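Local structure of agarase (Pseudoalteromonas fuliginea, 6XJ9) at residues 302-316 with 712-726. The protein is a family 50 glycoside hydrolase that probably cleaves the glycosidic bonds of agarose, a red-algal polysaccharide, in a marine bacterium. Numbering follows the deposited sequence.
Sequences ATGIDIIRLANSTTL and AHWFQYIDSPITGRA
The backbone N-H of W714 bonds to G304 O at 2.9 Å. D306 N returns a bond to W714 O at 2.7 Å. Together they pair I305 with W714 as parallel strand neighbours. The carboxylate of D306 crosses the H713 side chain, its plane 72° from the imidazole. D306 OD1 lies 3.2 Å from H713 CB, and water 2 joins OD1 to H713 ND1. G304 CA meets the edge of that ring; with no side chain at G304 the ring can lie close to the strand. Beyond the strands, I307 CG1 packs 3.6 Å from F715 CE2 and also touches Q716 OE1. A cis peptide joins F715 to Q716.

At the far end, T315 OG1 lies anti to its own N (chi1 -165°). There it donates to G724 O at 2.6 Å and accepts from T723 OG1 at 2.9 Å. A valine here would probably leave the T723 hydroxyl without this acceptor and G724 O without this donor, and weaken the hold on the P721-G724 turn. T314 O takes A726 N at 2.8 Å. Waters 4 and 5 link N312 O to S720 OG and D719 O.

Further out, N435 N binds D306 OD1 and S432 OG binds H713 NE2. Pairing of strands 299-305 and 709-714 is consistent with first and last strands closing a (beta/alpha)8 barrel. Helix 689-704 packs on T303, A712 and W714, helix 413-428 on I308 and Y717, and strand 392-395 flanks T314 and A726.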
ATOM      1  N   ALA A 302     -17.256  18.244   5.214  1.00 18.81           N
ATOM      2  CA  ALA A 302     -17.351  17.263   6.287  1.00 18.65           C
ATOM      3  C   ALA A 302     -16.711  15.943   5.865  1.00 19.09           C
ATOM      4  O   ALA A 302     -17.247  15.231   5.016  1.00 18.98           O
ATOM      5  CB  ALA A 302     -18.796  17.046   6.685  1.00 19.41           C
ATOM      6  N   THR A 303     -15.578  15.622   6.494  1.00 17.19           N
ATOM      7  CA  THR A 303     -14.956  14.317   6.360  1.00 17.12           C
ATOM      8  C   THR A 303     -14.834  13.707   7.753  1.00 17.37           C
ATOM      9  O   THR A 303     -14.762  14.422   8.756  1.00 16.67           O
ATOM     10  CB  THR A 303     -13.600  14.389   5.640  1.00 16.76           C
ATOM     11  OG1 THR A 303     -12.705  15.148   6.460  1.00 18.11           O
ATOM     12  CG2 THR A 303     -13.697  15.011   4.263  1.00 16.40           C
ATOM     13  N   GLY A 304     -14.853  12.373   7.809  1.00 16.17           N
ATOM     14  CA  GLY A 304     -14.861  11.706   9.098  1.00 16.54           C
ATOM     15  C   GLY A 304     -15.461  10.310   8.990  1.00 16.35           C
ATOM     16  O   GLY A 304     -15.682   9.817   7.890  1.00 16.16           O
ATOM     17  N   ILE A 305     -15.753   9.725  10.156  1.00 16.14           N
ATOM     18  CA  ILE A 305     -15.992   8.306  10.313  1.00 16.00           C
ATOM     19  C   ILE A 305     -17.198   8.133  11.227  1.00 16.38           C
ATOM     20  O   ILE A 305     -17.338   8.837  12.234  1.00 16.74           O
ATOM     21  CB  ILE A 305     -14.721   7.652  10.905  1.00 16.47           C
ATOM     22  CG1 ILE A 305     -13.544   7.662   9.927  1.00 16.16           C
ATOM     23  CG2 ILE A 305     -15.013   6.256  11.409  1.00 16.87           C
ATOM     24  CD1 ILE A 305     -12.187   7.372  10.559  1.00 17.52           C
ATOM     25  N   ASP A 306     -18.031   7.138  10.913  1.00 16.98           N
ATOM     26  CA  ASP A 306     -19.228   6.883  11.693  1.00 17.18           C
ATOM     27  C   ASP A 306     -18.937   5.865  12.790  1.00 17.27           C
ATOM     28  O   ASP A 306     -17.949   5.138  12.727  1.00 16.82           O
ATOM     29  CB  ASP A 306     -20.357   6.335  10.821  1.00 17.25           C
ATOM     30  CG  ASP A 306     -20.745   7.200   9.633  1.00 17.69           C
ATOM     31  OD1 ASP A 306     -20.933   8.429   9.822  1.00 18.09           O
ATOM     32  OD2 ASP A 306     -20.898   6.629   8.524  1.00 16.40           O
ATOM     33  N   ILE A 307     -19.841   5.806  13.775  1.00 17.46           N
ATOM     34  CA  ILE A 307     -19.808   4.806  14.839  1.00 18.57           C
ATOM     35  C   ILE A 307     -18.537   4.996  15.677  1.00 19.05           C
ATOM     36  O   ILE A 307     -17.746   4.065  15.865  1.00 18.51           O
ATOM     37  CB  ILE A 307     -19.983   3.365  14.291  1.00 19.16           C
ATOM     38  CG1 ILE A 307     -21.099   3.287  13.244  1.00 18.04           C
ATOM     39  CG2 ILE A 307     -20.225   2.376  15.427  1.00 18.52           C
ATOM     40  CD1 ILE A 307     -22.489   3.207  13.833  1.00 18.58           C
ATOM     41  N   ILE A 308     -18.360   6.222  16.188  1.00 19.24           N
ATOM     42  CA  ILE A 308     -17.330   6.501  17.182  1.00 19.62           C
ATOM     43  C   ILE A 308     -17.914   6.179  18.553  1.00 19.44           C
ATOM     44  O   ILE A 308     -18.237   7.084  19.326  1.00 18.83           O
ATOM     45  CB  ILE A 308     -16.842   7.962  17.128  1.00 19.83           C
ATOM     46  CG1 ILE A 308     -16.628   8.472  15.700  1.00 20.03           C
ATOM     47  CG2 ILE A 308     -15.593   8.141  17.996  1.00 18.55           C
ATOM     48  CD1 ILE A 308     -15.525   7.783  14.955  1.00 20.57           C
ATOM     49  N   ARG A 309     -18.086   4.880  18.803  1.00 20.35           N
ATOM     50  CA  ARG A 309     -18.697   4.343  20.014  1.00 20.54           C
ATOM     51  C   ARG A 309     -18.457   2.834  20.005  1.00 20.49           C
ATOM     52  O   ARG A 309     -17.947   2.312  19.013  1.00 18.98           O
ATOM     53  CB  ARG A 309     -20.193   4.680  20.073  1.00 20.97           C
ATOM     54  CG  ARG A 309     -21.058   3.877  19.107  1.00 21.50           C
ATOM     55  CD  ARG A 309     -22.505   4.356  19.045  1.00 21.55           C
ATOM     56  NE  ARG A 309     -23.269   3.451  18.196  1.00 23.42           N
ATOM     57  CZ  ARG A 309     -24.564   3.563  17.901  1.00 24.24           C
ATOM     58  NH1 ARG A 309     -25.270   4.570  18.387  1.00 23.18           N
ATOM     59  NH2 ARG A 309     -25.150   2.656  17.130  1.00 23.58           N
ATOM     60  N   LEU A 310     -18.866   2.154  21.091  1.00 21.08           N
ATOM     61  CA  LEU A 310     -18.544   0.755  21.328  1.00 23.49           C
ATOM     62  C   LEU A 310     -19.735  -0.160  21.042  1.00 24.06           C
ATOM     63  O   LEU A 310     -19.554  -1.372  20.936  1.00 23.10           O
ATOM     64  CB  LEU A 310     -18.072   0.588  22.779  1.00 25.56           C
ATOM     65  CG  LEU A 310     -16.793   1.333  23.161  1.00 24.85           C
ATOM     66  CD1 LEU A 310     -16.240   0.850  24.494  1.00 26.23           C
ATOM     67  CD2 LEU A 310     -15.738   1.233  22.076  1.00 26.32           C
ATOM     68  N   ALA A 311     -20.935   0.426  20.891  1.00 23.37           N
ATOM     69  CA  ALA A 311     -22.195  -0.309  20.891  1.00 27.26           C
ATOM     70  C   ALA A 311     -22.232  -1.443  19.862  1.00 27.32           C
ATOM     71  O   ALA A 311     -22.930  -2.432  20.068  1.00 30.48           O
ATOM     72  CB  ALA A 311     -23.362   0.638  20.707  1.00 28.34           C
ATOM     73  N   ASN A 312     -21.474  -1.322  18.770  1.00 27.47           N
ATOM     74  CA  ASN A 312     -21.598  -2.269  17.670  1.00 26.66           C
ATOM     75  C   ASN A 312     -20.339  -3.128  17.534  1.00 24.59           C
ATOM     76  O   ASN A 312     -20.152  -3.779  16.511  1.00 24.93           O
ATOM     77  CB  ASN A 312     -21.924  -1.570  16.352  1.00 30.55           C
ATOM     78  CG  ASN A 312     -23.161  -0.701  16.445  1.00 33.16           C
ATOM     79  OD1 ASN A 312     -23.054   0.517  16.582  1.00 33.04           O
ATOM     80  ND2 ASN A 312     -24.331  -1.319  16.415  1.00 33.70           N
ATOM     81  N   SER A 313     -19.501  -3.142  18.576  1.00 23.06           N
ATOM     82  CA  SER A 313     -18.297  -3.961  18.600  1.00 25.10           C
ATOM     83  C   SER A 313     -18.494  -5.283  19.358  1.00 23.89           C
ATOM     84  O   SER A 313     -17.510  -5.944  19.693  1.00 25.25           O
ATOM     85  CB  SER A 313     -17.142  -3.170  19.182  1.00 24.78           C
ATOM     86  OG  SER A 313     -16.718  -2.164  18.261  1.00 28.85           O
ATOM     87  N   THR A 314     -19.744  -5.685  19.620  1.00 23.60           N
ATOM     88  CA  THR A 314     -20.010  -6.868  20.437  1.00 24.34           C
ATOM     89  C   THR A 314     -20.444  -8.050  19.571  1.00 24.34           C
ATOM     90  O   THR A 314     -21.073  -7.873  18.533  1.00 25.61           O
ATOM     91  CB  THR A 314     -21.052  -6.617  21.537  1.00 23.71           C
ATOM     92  OG1 THR A 314     -22.369  -6.730  20.988  1.00 23.76           O
ATOM     93  CG2 THR A 314     -20.880  -5.294  22.250  1.00 23.02           C
ATOM     94  N   THR A 315     -20.119  -9.263  20.024  1.00 23.33           N
ATOM     95  CA  THR A 315     -20.468 -10.477  19.300  1.00 23.41           C
ATOM     96  C   THR A 315     -21.103 -11.483  20.261  1.00 24.04           C
ATOM     97  O   THR A 315     -20.764 -11.534  21.445  1.00 25.12           O
ATOM     98  CB  THR A 315     -19.251 -11.023  18.536  1.00 22.79           C
ATOM     99  OG1 THR A 315     -19.694 -11.992  17.579  1.00 22.82           O
ATOM    100  CG2 THR A 315     -18.183 -11.610  19.439  1.00 22.27           C
ATOM    101  N   LEU A 316     -22.028 -12.292  19.741  1.00 25.50           N
ATOM    102  CA  LEU A 316     -22.672 -13.326  20.534  1.00 25.84           C
ATOM    103  C   LEU A 316     -21.677 -14.448  20.847  1.00 24.91           C
ATOM    104  O   LEU A 316     -21.017 -14.963  19.951  1.00 25.19           O
ATOM    105  CB  LEU A 316     -23.902 -13.832  19.775  1.00 26.25           C
ATOM    106  CG  LEU A 316     -25.040 -12.815  19.683  1.00 29.77           C
ATOM    107  CD1 LEU A 316     -26.011 -13.178  18.568  1.00 29.07           C
ATOM    108  CD2 LEU A 316     -25.758 -12.688  21.015  1.00 30.05           C
ATOM    109  N   ALA A 712     -18.598  13.521   3.116  1.00 16.13           N
ATOM    110  CA  ALA A 712     -18.932  12.109   3.193  1.00 16.25           C
ATOM    111  C   ALA A 712     -18.335  11.538   4.473  1.00 16.13           C
ATOM    112  O   ALA A 712     -17.221  11.893   4.850  1.00 17.36           O
ATOM    113  CB  ALA A 712     -18.385  11.382   1.987  1.00 14.32           C
ATOM    114  N   HIS A 713     -19.088  10.640   5.110  1.00 16.15           N
ATOM    115  CA  HIS A 713     -18.624   9.953   6.299  1.00 15.98           C
ATOM    116  C   HIS A 713     -18.446   8.462   5.992  1.00 16.66           C
ATOM    117  O   HIS A 713     -19.303   7.839   5.363  1.00 16.12           O
ATOM    118  CB  HIS A 713     -19.586  10.211   7.464  1.00 15.63           C
ATOM    119  CG  HIS A 713     -19.554  11.593   8.035  1.00 15.01           C
ATOM    120  ND1 HIS A 713     -20.716  12.318   8.267  1.00 14.25           N
ATOM    121  CD2 HIS A 713     -18.526  12.374   8.438  1.00 14.74           C
ATOM    122  CE1 HIS A 713     -20.407  13.495   8.774  1.00 15.24           C
ATOM    123  NE2 HIS A 713     -19.061  13.564   8.885  1.00 15.55           N
ATOM    124  N   TRP A 714     -17.319   7.909   6.455  1.00 15.54           N
ATOM    125  CA  TRP A 714     -16.938   6.517   6.281  1.00 15.95           C
ATOM    126  C   TRP A 714     -17.591   5.654   7.357  1.00 16.10           C
ATOM    127  O   TRP A 714     -17.525   5.962   8.550  1.00 15.84           O
ATOM    128  CB  TRP A 714     -15.400   6.423   6.377  1.00 16.51           C
ATOM    129  CG  TRP A 714     -14.887   5.021   6.490  1.00 17.00           C
ATOM    130  CD1 TRP A 714     -14.843   4.240   7.609  1.00 17.28           C
ATOM    131  CD2 TRP A 714     -14.378   4.211   5.415  1.00 16.91           C
ATOM    132  NE1 TRP A 714     -14.300   3.014   7.312  1.00 17.25           N
ATOM    133  CE2 TRP A 714     -14.025   2.964   5.969  1.00 17.07           C
ATOM    134  CE3 TRP A 714     -14.177   4.431   4.047  1.00 17.92           C
ATOM    135  CZ2 TRP A 714     -13.473   1.940   5.199  1.00 17.51           C
ATOM    136  CZ3 TRP A 714     -13.638   3.417   3.283  1.00 17.24           C
ATOM    137  CH2 TRP A 714     -13.298   2.190   3.855  1.00 17.87           C
ATOM    138  N   PHE A 715     -18.207   4.550   6.938  1.00 16.72           N
ATOM    139  CA  PHE A 715     -18.728   3.560   7.875  1.00 16.86           C
ATOM    140  C   PHE A 715     -17.770   2.368   7.921  1.00 16.73           C
ATOM    141  O   PHE A 715     -17.730   1.589   6.975  1.00 16.96           O
ATOM    142  CB  PHE A 715     -20.136   3.113   7.448  1.00 17.00           C
ATOM    143  CG  PHE A 715     -20.870   2.240   8.441  1.00 18.59           C
ATOM    144  CD1 PHE A 715     -20.626   0.873   8.514  1.00 18.52           C
ATOM    145  CD2 PHE A 715     -21.833   2.777   9.287  1.00 19.04           C
ATOM    146  CE1 PHE A 715     -21.308   0.071   9.419  1.00 19.91           C
ATOM    147  CE2 PHE A 715     -22.505   1.976  10.202  1.00 20.19           C
ATOM    148  CZ  PHE A 715     -22.247   0.623  10.265  1.00 20.01           C
ATOM    149  N   GLN A 716     -17.030   2.164   9.028  1.00 17.64           N
ATOM    150  CA  GLN A 716     -17.141   2.802  10.331  1.00 17.49           C
ATOM    151  C   GLN A 716     -15.740   2.796  10.967  1.00 17.88           C
ATOM    152  O   GLN A 716     -14.758   2.466  10.315  1.00 17.71           O
ATOM    153  CB  GLN A 716     -18.153   2.023  11.186  1.00 17.43           C
ATOM    154  CG  GLN A 716     -17.706   0.599  11.513  1.00 17.89           C
ATOM    155  CD  GLN A 716     -18.670  -0.288  12.265  1.00 18.53           C
ATOM    156  OE1 GLN A 716     -19.765   0.101  12.644  1.00 19.66           O
ATOM    157  NE2 GLN A 716     -18.279  -1.532  12.469  1.00 19.14           N
ATOM    158  N   TYR A 717     -15.652   3.135  12.254  1.00 18.74           N
ATOM    159  CA  TYR A 717     -14.373   3.361  12.916  1.00 18.91           C
ATOM    160  C   TYR A 717     -13.595   2.058  13.050  1.00 18.81           C
ATOM    161  O   TYR A 717     -12.431   1.957  12.642  1.00 20.31           O
ATOM    162  CB  TYR A 717     -14.604   4.015  14.286  1.00 19.97           C
ATOM    163  CG  TYR A 717     -13.370   4.496  15.023  1.00 20.15           C
ATOM    164  CD1 TYR A 717     -12.182   4.792  14.367  1.00 19.28           C
ATOM    165  CD2 TYR A 717     -13.423   4.714  16.394  1.00 21.47           C
ATOM    166  CE1 TYR A 717     -11.060   5.239  15.057  1.00 20.21           C
ATOM    167  CE2 TYR A 717     -12.316   5.155  17.102  1.00 20.82           C
ATOM    168  CZ  TYR A 717     -11.138   5.426  16.429  1.00 21.65           C
ATOM    169  OH  TYR A 717     -10.068   5.869  17.146  1.00 22.48           O
ATOM    170  N   ILE A 718     -14.270   1.084  13.659  1.00 18.19           N
ATOM    171  CA  ILE A 718     -13.724  -0.198  14.065  1.00 18.59           C
ATOM    172  C   ILE A 718     -14.290  -1.276  13.149  1.00 17.75           C
ATOM    173  O   ILE A 718     -15.482  -1.248  12.840  1.00 17.33           O
ATOM    174  CB  ILE A 718     -14.152  -0.474  15.516  1.00 18.58           C
ATOM    175  CG1 ILE A 718     -13.730   0.671  16.439  1.00 17.56           C
ATOM    176  CG2 ILE A 718     -13.626  -1.823  15.991  1.00 19.67           C
ATOM    177  CD1 ILE A 718     -14.685   0.936  17.583  1.00 17.26           C
ATOM    178  N   ASP A 719     -13.436  -2.223  12.740  1.00 16.51           N
ATOM    179  CA  ASP A 719     -13.899  -3.407  12.027  1.00 18.18           C
ATOM    180  C   ASP A 719     -15.028  -4.064  12.816  1.00 18.58           C
ATOM    181  O   ASP A 719     -15.030  -4.071  14.054  1.00 18.40           O
ATOM    182  CB  ASP A 719     -12.810  -4.477  11.901  1.00 18.08           C
ATOM    183  CG  ASP A 719     -11.844  -4.303  10.753  1.00 17.96           C
ATOM    184  OD1 ASP A 719     -12.259  -3.803   9.698  1.00 18.29           O
ATOM    185  OD2 ASP A 719     -10.675  -4.728  10.913  1.00 20.09           O
ATOM    186  N   SER A 720     -15.994  -4.633  12.088  1.00 18.66           N
ATOM    187  CA  SER A 720     -17.025  -5.427  12.734  1.00 18.97           C
ATOM    188  C   SER A 720     -16.348  -6.642  13.366  1.00 19.13           C
ATOM    189  O   SER A 720     -15.296  -7.048  12.883  1.00 17.53           O
ATOM    190  CB  SER A 720     -18.069  -5.843  11.738  1.00 20.68           C
ATOM    191  OG  SER A 720     -18.971  -4.773  11.487  1.00 23.03           O
ATOM    192  N   PRO A 721     -16.885  -7.231  14.467  1.00 19.37           N
ATOM    193  CA  PRO A 721     -16.345  -8.484  14.993  1.00 20.53           C
ATOM    194  C   PRO A 721     -16.214  -9.515  13.880  1.00 22.48           C
ATOM    195  O   PRO A 721     -17.045  -9.570  12.971  1.00 23.29           O
ATOM    196  CB  PRO A 721     -17.383  -8.923  16.028  1.00 19.80           C
ATOM    197  CG  PRO A 721     -17.963  -7.599  16.507  1.00 20.83           C
ATOM    198  CD  PRO A 721     -18.009  -6.724  15.268  1.00 18.90           C
ATOM    199  N   ILE A 722     -15.156 -10.323  13.961  1.00 22.05           N
ATOM    200  CA  ILE A 722     -14.910 -11.333  12.947  1.00 23.31           C
ATOM    201  C   ILE A 722     -16.041 -12.362  12.951  1.00 22.77           C
ATOM    202  O   ILE A 722     -16.315 -12.965  11.917  1.00 23.22           O
ATOM    203  CB  ILE A 722     -13.509 -11.962  13.117  1.00 24.13           C
ATOM    204  CG1 ILE A 722     -13.169 -12.951  12.000  1.00 25.28           C
ATOM    205  CG2 ILE A 722     -13.348 -12.581  14.492  1.00 22.88           C
ATOM    206  CD1 ILE A 722     -11.734 -13.453  12.028  1.00 26.10           C
ATOM    207  N   THR A 723     -16.707 -12.532  14.104  1.00 21.34           N
ATOM    208  CA  THR A 723     -17.771 -13.512  14.258  1.00 21.39           C
ATOM    209  C   THR A 723     -19.154 -12.860  14.210  1.00 21.60           C
ATOM    210  O   THR A 723     -20.153 -13.454  14.624  1.00 21.19           O
ATOM    211  CB  THR A 723     -17.576 -14.300  15.554  1.00 21.92           C
ATOM    212  OG1 THR A 723     -17.375 -13.286  16.537  1.00 22.26           O
ATOM    213  CG2 THR A 723     -16.376 -15.221  15.491  1.00 20.44           C
ATOM    214  N   GLY A 724     -19.203 -11.632  13.695  1.00 21.85           N
ATOM    215  CA  GLY A 724     -20.471 -10.961  13.467  1.00 22.95           C
ATOM    216  C   GLY A 724     -20.805  -9.995  14.596  1.00 24.15           C
ATOM    217  O   GLY A 724     -20.666 -10.330  15.767  1.00 23.54           O
ATOM    218  N   ARG A 725     -21.219  -8.779  14.233  1.00 23.82           N
ATOM    219  CA  ARG A 725     -21.857  -7.922  15.217  1.00 24.30           C
ATOM    220  C   ARG A 725     -23.121  -8.629  15.719  1.00 24.25           C
ATOM    221  O   ARG A 725     -23.792  -9.301  14.941  1.00 25.94           O
ATOM    222  CB  ARG A 725     -22.099  -6.520  14.655  1.00 23.86           C
ATOM    223  CG  ARG A 725     -23.262  -6.433  13.683  1.00 25.66           C
ATOM    224  CD  ARG A 725     -23.434  -5.025  13.171  1.00 27.52           C
ATOM    225  NE  ARG A 725     -24.643  -4.893  12.371  1.00 30.98           N
ATOM    226  CZ  ARG A 725     -24.982  -3.778  11.738  1.00 33.30           C
ATOM    227  NH1 ARG A 725     -24.202  -2.711  11.812  1.00 34.77           N
ATOM    228  NH2 ARG A 725     -26.094  -3.731  11.033  1.00 34.82           N
ATOM    229  N   ALA A 726     -23.404  -8.479  17.022  1.00 22.54           N
ATOM    230  CA  ALA A 726     -24.469  -9.163  17.746  1.00 25.53           C
ATOM    231  C   ALA A 726     -25.835  -9.032  17.066  1.00 25.99           C
ATOM    232  O   ALA A 726     -26.598  -9.996  17.015  1.00 26.95           O
ATOM    233  CB  ALA A 726     -24.520  -8.649  19.167  1.00 24.70           C
TER
HETATM  234  O   HOH W   1     -14.671  11.280   4.672  1.00 20.96           O
HETATM  235  O   HOH W   2     -22.901  10.376   8.804  1.00 18.50           O
HETATM  236  O   HOH W   3     -17.203   1.474  14.841  1.00 16.80           O
HETATM  237  O   HOH W   4     -19.766  -3.648  13.800  1.00 20.84           O
HETATM  238  O   HOH W   5     -17.241  -3.261  15.290  1.00 41.95           O
HETATM  239  O   HOH W   6     -22.609 -12.085  16.829  1.00 22.54           O